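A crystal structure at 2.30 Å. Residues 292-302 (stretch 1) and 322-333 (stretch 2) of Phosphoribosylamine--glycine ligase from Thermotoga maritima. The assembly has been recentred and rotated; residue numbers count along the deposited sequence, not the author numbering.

Stretch 1 (292-302) DPETEVIVTLN
Stretch 2 (322-333) VEPRGFAVDVVL

The two stretches pack as a helix along a strand: residues 294-301 form the helix and 327-333 the strand. Their N-to-C directions differ by 152°, so they run roughly antiparallel, and the axes approach to 7.6 Å. In the register, V297 CA lies 5.5 Å from A328 CA and L301 CA lies 4.8 Å from P324 CA. Together the contacts bury 628 Å², counted over both sides. The strand has phi from -84 to -126° and psi from 116 to 145°; its lead-in is also extended, with phi/psi of -97/98 at V322, -88/129 at E323, -76/138 at P324 and -107/114 at R325.

Stretch 1 opens with D292 (phi/psi -137/111, chi1 t), which makes no contact with the strand. A cis peptide bond leads into P293 (phi/psi -102/28, C-gamma endo ring), which occupies the N-cap position, right before the helix. Its CB points toward the strand, and P293 CG meets V332 CG2 at 4.0 Å, an apolar contact at the far end of the interface.

The helix follows, with phi from -48 to -77° and psi from -22 to -51°; bonds such as I298 N to E294 O (3.0 Å) and V299 N to T295 O (2.8 Å) show the i to i-4 pattern. E294, T295 and V299 point away from the strand. E296 (chi1 m, chi2 p) points toward it, with E296 CB 3.5 Å from D330 OD2. The acid groups bring like charges near each other, E296 OE2 lying 4.2 Å from D330 OD2, but the latter oxygen is hydrogen-bonded elsewhere in the structure.

V297, chi1 t, is set sideways and spreads its two methyls along the strand: V297 CG1 reaches A328 CB at 3.7 Å, and V297 CG2 reaches D330 CB at 3.7 Å. The strand's alternation makes this possible, since A328, D330 (chi1 t) and V332 (chi1 t) point toward the helix, whereas F327 and V329 point away. The small side chain of A328 suits the close approach, and 75 Å² of this residue is covered. T300 CB also approaches A328 CB, at 4.0 Å; with chi1 m, T300 OG1 donates back to E296 O at 2.7 Å, within its own helix.

L301 (chi1 m, chi2 t) contributes the largest covered area, 105 Å². Its CA-to-CB bond points sideways, but the end of the side chain comes nearer: L301 CD2 lies 3.4 Å from G326 O and 3.8 Å from A328 CB, while L301 CB packs on P324 CB at 4.0 Å. Its backbone accepts the shorter and straighter of the two hydrogen bonds across the stretches, from R325 N to L301 O at 2.8 Å with an N-H...O angle of 169°. G326, at phi/psi 74/-155, has a positive phi that favours glycine and carries the chain from this bond into the strand.

N302 (phi/psi -169/80, chi1 t, chi2 -1°) closes the stretch and caps the next helix. N302 ND2 donates a weak bond to E323 O, 3.1 Å at 129°, while N302 CB lies 4.4 Å from V322 CG1. R325 (chi1 m, chi2 p, chi3 p) places NH2 2.9 Å from N302 OD1, an oblique approach to the guanidinium.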

# COMPACT_ATOMS: atom_id res chain seq x y z
N ASP A 292 0.36 2.26 2.35
CA ASP A 292 0.07 3.52 3.06
C ASP A 292 -0.87 3.09 4.17
O ASP A 292 -1.99 2.72 3.89
CB ASP A 292 -0.65 4.49 2.14
CG ASP A 292 -0.53 5.97 2.56
OD1 ASP A 292 -0.37 6.32 3.74
OD2 ASP A 292 -0.60 6.89 1.74
N PRO A 293 -0.46 3.13 5.44
CA PRO A 293 0.67 3.90 5.91
C PRO A 293 1.97 3.14 6.18
O PRO A 293 2.75 3.60 7.01
CB PRO A 293 0.14 4.43 7.21
CG PRO A 293 -0.83 3.39 7.69
CD PRO A 293 -1.14 2.46 6.56
N GLU A 294 2.25 2.03 5.49
CA GLU A 294 3.53 1.34 5.75
C GLU A 294 4.74 2.15 5.30
O GLU A 294 5.78 2.11 5.91
CB GLU A 294 3.59 -0.02 5.06
CG GLU A 294 2.68 -1.08 5.66
CD GLU A 294 1.43 -1.29 4.85
OE1 GLU A 294 0.85 -0.29 4.40
OE2 GLU A 294 1.03 -2.46 4.68
N THR A 295 4.62 2.85 4.19
CA THR A 295 5.71 3.66 3.65
C THR A 295 6.21 4.70 4.63
O THR A 295 7.42 4.87 4.82
CB THR A 295 5.28 4.36 2.32
OG1 THR A 295 5.02 3.40 1.28
CG2 THR A 295 6.39 5.27 1.77
N GLU A 296 5.27 5.42 5.24
CA GLU A 296 5.57 6.41 6.30
C GLU A 296 6.51 5.80 7.32
O GLU A 296 7.51 6.39 7.68
CB GLU A 296 4.27 6.87 7.00
CG GLU A 296 3.38 7.78 6.18
CD GLU A 296 2.40 7.09 5.23
OE1 GLU A 296 2.68 6.02 4.64
OE2 GLU A 296 1.32 7.69 5.04
N VAL A 297 6.20 4.59 7.77
CA VAL A 297 7.00 3.95 8.80
C VAL A 297 8.37 3.52 8.28
O VAL A 297 9.38 3.77 8.91
CB VAL A 297 6.25 2.77 9.43
CG1 VAL A 297 7.11 2.08 10.46
CG2 VAL A 297 5.03 3.27 10.11
N ILE A 298 8.38 2.84 7.15
CA ILE A 298 9.59 2.33 6.53
C ILE A 298 10.54 3.48 6.29
O ILE A 298 11.69 3.43 6.67
CB ILE A 298 9.25 1.60 5.20
CG1 ILE A 298 8.49 0.29 5.49
CG2 ILE A 298 10.52 1.30 4.41
CD1 ILE A 298 7.65 -0.33 4.25
N VAL A 299 10.05 4.52 5.65
CA VAL A 299 10.84 5.73 5.37
C VAL A 299 11.41 6.37 6.63
O VAL A 299 12.56 6.79 6.66
CB VAL A 299 9.97 6.74 4.58
CG1 VAL A 299 10.64 8.06 4.45
CG2 VAL A 299 9.64 6.18 3.19
N THR A 300 10.60 6.45 7.68
CA THR A 300 11.04 7.08 8.91
C THR A 300 12.07 6.21 9.56
O THR A 300 12.84 6.70 10.33
CB THR A 300 9.88 7.31 9.89
OG1 THR A 300 8.88 8.11 9.27
CG2 THR A 300 10.32 8.17 11.06
N LEU A 301 12.10 4.91 9.25
CA LEU A 301 13.10 4.01 9.85
C LEU A 301 14.50 4.14 9.26
O LEU A 301 15.46 3.80 9.93
CB LEU A 301 12.65 2.55 9.78
CG LEU A 301 11.52 2.17 10.72
CD1 LEU A 301 10.99 0.78 10.38
CD2 LEU A 301 11.95 2.23 12.18
N ASN A 302 14.61 4.60 8.02
CA ASN A 302 15.92 4.89 7.38
C ASN A 302 15.80 5.66 6.07
O ASN A 302 15.90 5.06 5.02
CB ASN A 302 16.69 3.60 7.07
CG ASN A 302 18.11 3.87 6.64
OD1 ASN A 302 18.51 5.02 6.54
ND2 ASN A 302 18.88 2.82 6.38
N VAL A 322 18.21 -2.33 3.30
CA VAL A 322 17.64 -1.22 4.06
C VAL A 322 17.44 -1.59 5.53
O VAL A 322 16.44 -2.20 5.90
CB VAL A 322 16.33 -0.77 3.42
CG1 VAL A 322 15.71 0.39 4.21
CG2 VAL A 322 16.62 -0.38 1.97
N GLU A 323 18.39 -1.19 6.36
CA GLU A 323 18.38 -1.51 7.77
C GLU A 323 17.59 -0.44 8.53
O GLU A 323 17.86 0.75 8.39
CB GLU A 323 19.81 -1.57 8.33
CG GLU A 323 20.84 -2.31 7.46
CD GLU A 323 20.82 -3.83 7.63
OE1 GLU A 323 19.71 -4.42 7.64
OE2 GLU A 323 21.93 -4.43 7.74
N PRO A 324 16.64 -0.86 9.35
CA PRO A 324 15.91 0.09 10.17
C PRO A 324 16.70 0.59 11.37
O PRO A 324 17.39 -0.19 12.06
CB PRO A 324 14.73 -0.74 10.67
CG PRO A 324 15.24 -2.16 10.69
CD PRO A 324 16.20 -2.25 9.57
N ARG A 325 16.61 1.89 11.63
CA ARG A 325 17.20 2.47 12.83
C ARG A 325 16.08 2.82 13.81
O ARG A 325 15.25 3.66 13.55
CB ARG A 325 18.04 3.69 12.49
CG ARG A 325 19.43 3.36 11.91
CD ARG A 325 19.47 3.22 10.39
NE ARG A 325 19.03 4.44 9.69
CZ ARG A 325 19.76 5.55 9.55
NH1 ARG A 325 20.98 5.66 10.08
NH2 ARG A 325 19.24 6.58 8.88
N GLY A 326 16.06 2.14 14.93
CA GLY A 326 15.09 2.42 15.96
C GLY A 326 13.74 1.89 15.56
O GLY A 326 13.67 0.96 14.79
N PHE A 327 12.69 2.49 16.11
CA PHE A 327 11.32 2.12 15.84
C PHE A 327 10.53 3.34 15.39
O PHE A 327 10.76 4.45 15.84
CB PHE A 327 10.68 1.55 17.09
CG PHE A 327 11.25 0.23 17.54
CD1 PHE A 327 12.35 0.17 18.39
CD2 PHE A 327 10.67 -0.96 17.15
CE1 PHE A 327 12.86 -1.05 18.82
CE2 PHE A 327 11.19 -2.19 17.56
CZ PHE A 327 12.28 -2.23 18.39
N ALA A 328 9.60 3.13 14.48
CA ALA A 328 8.69 4.18 14.03
C ALA A 328 7.21 3.76 14.28
O ALA A 328 6.86 2.57 14.15
CB ALA A 328 8.94 4.49 12.56
N VAL A 329 6.39 4.72 14.71
CA VAL A 329 4.98 4.50 14.90
C VAL A 329 4.27 5.57 14.08
O VAL A 329 4.61 6.76 14.14
CB VAL A 329 4.54 4.55 16.40
CG1 VAL A 329 3.03 4.55 16.57
CG2 VAL A 329 5.10 3.37 17.16
N ASP A 330 3.27 5.14 13.33
CA ASP A 330 2.41 6.05 12.59
C ASP A 330 1.02 5.99 13.23
O ASP A 330 0.40 4.94 13.21
CB ASP A 330 2.36 5.58 11.12
CG ASP A 330 1.53 6.48 10.21
OD1 ASP A 330 0.90 7.46 10.69
OD2 ASP A 330 1.48 6.25 8.97
N VAL A 331 0.56 7.09 13.82
CA VAL A 331 -0.82 7.21 14.22
C VAL A 331 -1.50 8.05 13.15
O VAL A 331 -1.16 9.21 12.97
CB VAL A 331 -1.04 7.84 15.65
CG1 VAL A 331 -2.53 8.17 15.89
CG2 VAL A 331 -0.55 6.94 16.75
N VAL A 332 -2.45 7.45 12.45
CA VAL A 332 -3.21 8.12 11.45
C VAL A 332 -4.37 8.87 12.12
O VAL A 332 -5.16 8.27 12.86
CB VAL A 332 -3.75 7.12 10.38
CG1 VAL A 332 -4.47 7.87 9.26
CG2 VAL A 332 -2.64 6.26 9.79
N LEU A 333 -4.45 10.19 11.86
CA LEU A 333 -5.69 10.93 12.11
C LEU A 333 -6.53 11.02 10.83
O LEU A 333 -6.07 11.47 9.78
CB LEU A 333 -5.42 12.33 12.65
CG LEU A 333 -4.31 12.40 13.69
CD1 LEU A 333 -4.04 13.86 14.02
CD2 LEU A 333 -4.70 11.61 14.89